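Local coordinates for glycoside Hydrolase Family 43_12 (Metagenome, PDB 7JVH), which probably hydrolyses glycosidic bonds in plant cell-wall polysaccharides or oligosaccharides, at residues A[110-124]-A[135-147]. Numbering follows the deposited sequence.
Sequences LDPTTCGISAGIYAP and FYMITTEFCAPCG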
# COMPACT_ATOMS: atom_id res chain seq x y z
N LEU A 110 11.12 12.23 1.50
CA LEU A 110 10.05 11.82 2.41
C LEU A 110 10.59 11.63 3.81
O LEU A 110 11.49 10.80 4.03
CB LEU A 110 9.41 10.52 1.90
CG LEU A 110 8.41 9.75 2.76
CD1 LEU A 110 7.14 10.54 3.04
CD2 LEU A 110 8.06 8.44 2.08
N ASP A 111 10.05 12.40 4.76
CA ASP A 111 10.50 12.41 6.15
C ASP A 111 9.27 12.34 7.04
O ASP A 111 8.78 13.37 7.52
CB ASP A 111 11.30 13.68 6.42
CG ASP A 111 11.75 13.82 7.86
OD1 ASP A 111 11.62 12.85 8.62
OD2 ASP A 111 12.23 14.91 8.24
N PRO A 112 8.72 11.13 7.30
CA PRO A 112 7.43 10.99 7.96
C PRO A 112 7.50 10.88 9.50
O PRO A 112 6.57 10.34 10.10
CB PRO A 112 6.89 9.69 7.34
CG PRO A 112 8.11 8.89 6.97
CD PRO A 112 9.30 9.82 6.93
N THR A 113 8.56 11.42 10.10
CA THR A 113 8.77 11.44 11.55
C THR A 113 7.47 11.55 12.36
O THR A 113 7.23 10.72 13.21
CB THR A 113 9.70 12.60 11.94
OG1 THR A 113 10.84 12.58 11.07
CG2 THR A 113 10.18 12.50 13.37
N THR A 114 6.66 12.57 12.07
CA THR A 114 5.41 12.85 12.79
C THR A 114 4.15 12.79 11.91
O THR A 114 3.12 13.39 12.24
CB THR A 114 5.47 14.23 13.52
OG1 THR A 114 5.52 15.29 12.56
CG2 THR A 114 6.67 14.32 14.40
N CYS A 115 4.24 12.02 10.83
CA CYS A 115 3.15 11.83 9.88
C CYS A 115 1.99 11.07 10.50
O CYS A 115 2.20 10.06 11.18
CB CYS A 115 3.69 11.06 8.68
SG CYS A 115 2.60 10.91 7.24
N GLY A 116 0.77 11.54 10.26
CA GLY A 116 -0.43 10.83 10.62
C GLY A 116 -0.57 9.54 9.81
O GLY A 116 -0.24 9.48 8.60
N ILE A 117 -1.10 8.50 10.47
CA ILE A 117 -1.23 7.16 9.92
C ILE A 117 -1.98 7.15 8.59
O ILE A 117 -1.66 6.34 7.72
CB ILE A 117 -1.91 6.22 10.93
CG1 ILE A 117 -1.66 4.77 10.55
CG2 ILE A 117 -3.40 6.52 11.04
CD1 ILE A 117 -0.23 4.31 10.77
N SER A 118 -2.95 8.05 8.43
CA SER A 118 -3.73 8.19 7.21
C SER A 118 -3.41 9.48 6.45
O SER A 118 -4.28 10.07 5.79
CB SER A 118 -5.21 8.10 7.56
OG SER A 118 -5.65 9.23 8.26
N ALA A 119 -2.16 9.92 6.56
CA ALA A 119 -1.63 11.06 5.82
C ALA A 119 -0.48 10.54 4.94
O ALA A 119 -0.57 9.45 4.40
CB ALA A 119 -1.18 12.16 6.79
N GLY A 120 0.61 11.32 4.81
CA GLY A 120 1.78 10.91 4.07
C GLY A 120 1.50 10.82 2.57
O GLY A 120 0.87 11.72 1.99
N ILE A 121 1.96 9.73 1.95
CA ILE A 121 1.92 9.56 0.50
C ILE A 121 0.57 9.01 0.02
O ILE A 121 0.25 7.85 0.23
CB ILE A 121 3.03 8.63 0.02
CG1 ILE A 121 4.41 9.17 0.42
CG2 ILE A 121 2.95 8.45 -1.49
CD1 ILE A 121 4.76 10.52 -0.14
N TYR A 122 -0.21 9.88 -0.64
CA TYR A 122 -1.50 9.52 -1.23
C TYR A 122 -1.29 8.89 -2.64
O TYR A 122 -0.17 8.52 -3.01
CB TYR A 122 -2.43 10.75 -1.25
CG TYR A 122 -3.17 10.97 0.07
CD1 TYR A 122 -2.58 10.64 1.30
CD2 TYR A 122 -4.45 11.51 0.08
CE1 TYR A 122 -3.26 10.84 2.50
CE2 TYR A 122 -5.13 11.68 1.28
CZ TYR A 122 -4.53 11.35 2.49
OH TYR A 122 -5.22 11.52 3.66
N ALA A 123 -2.39 8.74 -3.39
CA ALA A 123 -2.37 8.11 -4.71
C ALA A 123 -1.19 8.54 -5.57
O ALA A 123 -1.00 9.72 -5.84
CB ALA A 123 -3.66 8.39 -5.45
N PRO A 124 -0.33 7.60 -6.00
CA PRO A 124 0.73 7.89 -6.95
C PRO A 124 0.25 7.81 -8.40
O PRO A 124 -0.71 7.08 -8.68
CB PRO A 124 1.73 6.76 -6.68
CG PRO A 124 0.88 5.62 -6.30
CD PRO A 124 -0.28 6.20 -5.53
N PHE A 135 11.13 9.56 -16.95
CA PHE A 135 10.10 9.05 -16.04
C PHE A 135 9.69 10.13 -15.02
O PHE A 135 10.47 11.01 -14.67
CB PHE A 135 10.58 7.79 -15.33
CG PHE A 135 10.72 6.58 -16.23
CD1 PHE A 135 11.88 6.38 -16.99
CD2 PHE A 135 9.70 5.65 -16.32
CE1 PHE A 135 12.01 5.28 -17.81
CE2 PHE A 135 9.82 4.54 -17.15
CZ PHE A 135 10.98 4.36 -17.90
N TYR A 136 8.45 10.01 -14.53
CA TYR A 136 7.81 10.95 -13.61
C TYR A 136 7.00 10.16 -12.59
O TYR A 136 6.18 9.33 -12.95
CB TYR A 136 6.87 11.88 -14.38
CG TYR A 136 7.56 12.89 -15.27
CD1 TYR A 136 7.88 12.58 -16.60
CD2 TYR A 136 7.87 14.15 -14.80
CE1 TYR A 136 8.51 13.51 -17.41
CE2 TYR A 136 8.49 15.10 -15.60
CZ TYR A 136 8.81 14.77 -16.91
OH TYR A 136 9.43 15.69 -17.73
N MSE A 137 7.25 10.42 -11.30
CA MSE A 137 6.39 9.94 -10.24
C MSE A 137 5.79 11.15 -9.52
O MSE A 137 6.51 11.88 -8.85
CB MSE A 137 7.19 9.05 -9.27
CG MSE A 137 6.34 8.11 -8.45
SE MSE A 137 5.28 9.05 -7.11
CE MSE A 137 3.53 8.87 -7.86
N ILE A 138 4.48 11.35 -9.70
CA ILE A 138 3.79 12.51 -9.15
C ILE A 138 2.71 12.09 -8.13
O ILE A 138 1.90 11.21 -8.40
CB ILE A 138 3.19 13.38 -10.28
CG1 ILE A 138 2.70 14.72 -9.72
CG2 ILE A 138 2.05 12.67 -10.99
CD1 ILE A 138 2.23 15.68 -10.81
N THR A 139 2.69 12.77 -6.98
CA THR A 139 1.81 12.43 -5.87
C THR A 139 1.57 13.62 -4.92
O THR A 139 2.11 14.71 -5.13
CB THR A 139 2.42 11.25 -5.08
OG1 THR A 139 1.48 10.79 -4.10
CG2 THR A 139 3.71 11.65 -4.40
N THR A 140 0.74 13.39 -3.90
CA THR A 140 0.54 14.33 -2.80
C THR A 140 1.19 13.76 -1.54
O THR A 140 0.92 12.62 -1.14
CB THR A 140 -0.95 14.58 -2.52
OG1 THR A 140 -1.64 14.82 -3.75
CG2 THR A 140 -1.14 15.79 -1.64
N GLU A 141 2.08 14.55 -0.93
CA GLU A 141 2.83 14.16 0.24
C GLU A 141 2.39 15.03 1.43
O GLU A 141 2.92 16.10 1.62
CB GLU A 141 4.34 14.29 -0.03
CG GLU A 141 5.25 14.13 1.20
CD GLU A 141 6.69 13.88 0.86
OE1 GLU A 141 7.06 12.73 0.69
OE2 GLU A 141 7.47 14.85 0.76
N PHE A 142 1.41 14.53 2.19
CA PHE A 142 0.86 15.18 3.37
C PHE A 142 1.72 14.89 4.58
O PHE A 142 1.27 14.27 5.53
CB PHE A 142 -0.59 14.73 3.62
CG PHE A 142 -1.59 15.29 2.65
CD1 PHE A 142 -1.69 16.68 2.44
CD2 PHE A 142 -2.44 14.46 1.93
CE1 PHE A 142 -2.62 17.20 1.56
CE2 PHE A 142 -3.38 15.00 1.04
CZ PHE A 142 -3.47 16.36 0.87
N CYS A 143 2.97 15.33 4.50
CA CYS A 143 3.95 15.31 5.58
C CYS A 143 5.21 15.98 5.01
O CYS A 143 5.21 16.36 3.85
CB CYS A 143 4.22 13.88 6.10
SG CYS A 143 5.29 12.81 5.10
N ALA A 144 6.25 16.13 5.84
CA ALA A 144 7.51 16.73 5.42
C ALA A 144 8.23 15.84 4.40
O ALA A 144 8.01 14.63 4.40
CB ALA A 144 8.38 16.99 6.64
N PRO A 145 9.10 16.37 3.51
CA PRO A 145 9.38 17.81 3.41
C PRO A 145 8.37 18.69 2.65
O PRO A 145 8.41 19.89 2.79
CB PRO A 145 10.71 17.83 2.63
CG PRO A 145 10.65 16.60 1.76
CD PRO A 145 9.91 15.57 2.57
N CYS A 146 7.49 18.08 1.85
CA CYS A 146 6.69 18.80 0.85
C CYS A 146 5.35 19.34 1.34
O CYS A 146 4.95 20.42 0.97
CB CYS A 146 6.45 17.91 -0.38
SG CYS A 146 7.95 17.60 -1.34
N GLY A 147 4.63 18.56 2.15
CA GLY A 147 3.32 18.95 2.64
C GLY A 147 2.43 19.38 1.50
O GLY A 147 1.82 20.41 1.58
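The Phe142 ring turns its CD2–CE2 edge onto one face of the Tyr122 ring, CD2 standing 3.6 Å above the plane of Tyr122, over its centre. The pair is T-shaped, with planes at 81°; Phe142 in turn has Thr140 CG2 on one face, and Phe556 makes a further edge-to-face contact with Tyr122. At the edge of the tyrosine ring lies Ala119 O, and Tyr122 OH bonds to Ser118 O at 2.7 Å, in the carbonyl plane, which ties the ring to the 116–119 beta turn. An alanine in place of Tyr122 would remove both ring and hydroxyl, and is likely to leave the Phe142 edge without its platform and that turn without its tie. The backbones pair as the beta hairpin of strands 120–129 and 134–142, two neighbouring strands of one four-stranded antiparallel blade in the five-bladed beta-propeller of family 43. Gly120 and Phe142 form the hydrogen-bonded pair, and Tyr122 N reaches Thr140 O at 3.0 Å in a nearly straight bond (172°). On the sheet face shared by Ile121 and Glu141, Ile121 CD1 lies 3.8 Å from Glu141 CB, while Leu110 CD1 comes within 3.2 Å of Glu141 OE1. With chi1 at 77°, which sets SG between the backbone N and the carbonyl carbon, Cys143 turns its sulfur to Leu110 CD1, 3.6 Å away. Beyond it, Asp111 N donates to Ala144 O, joining the loop 110–119 to the loop 143–147.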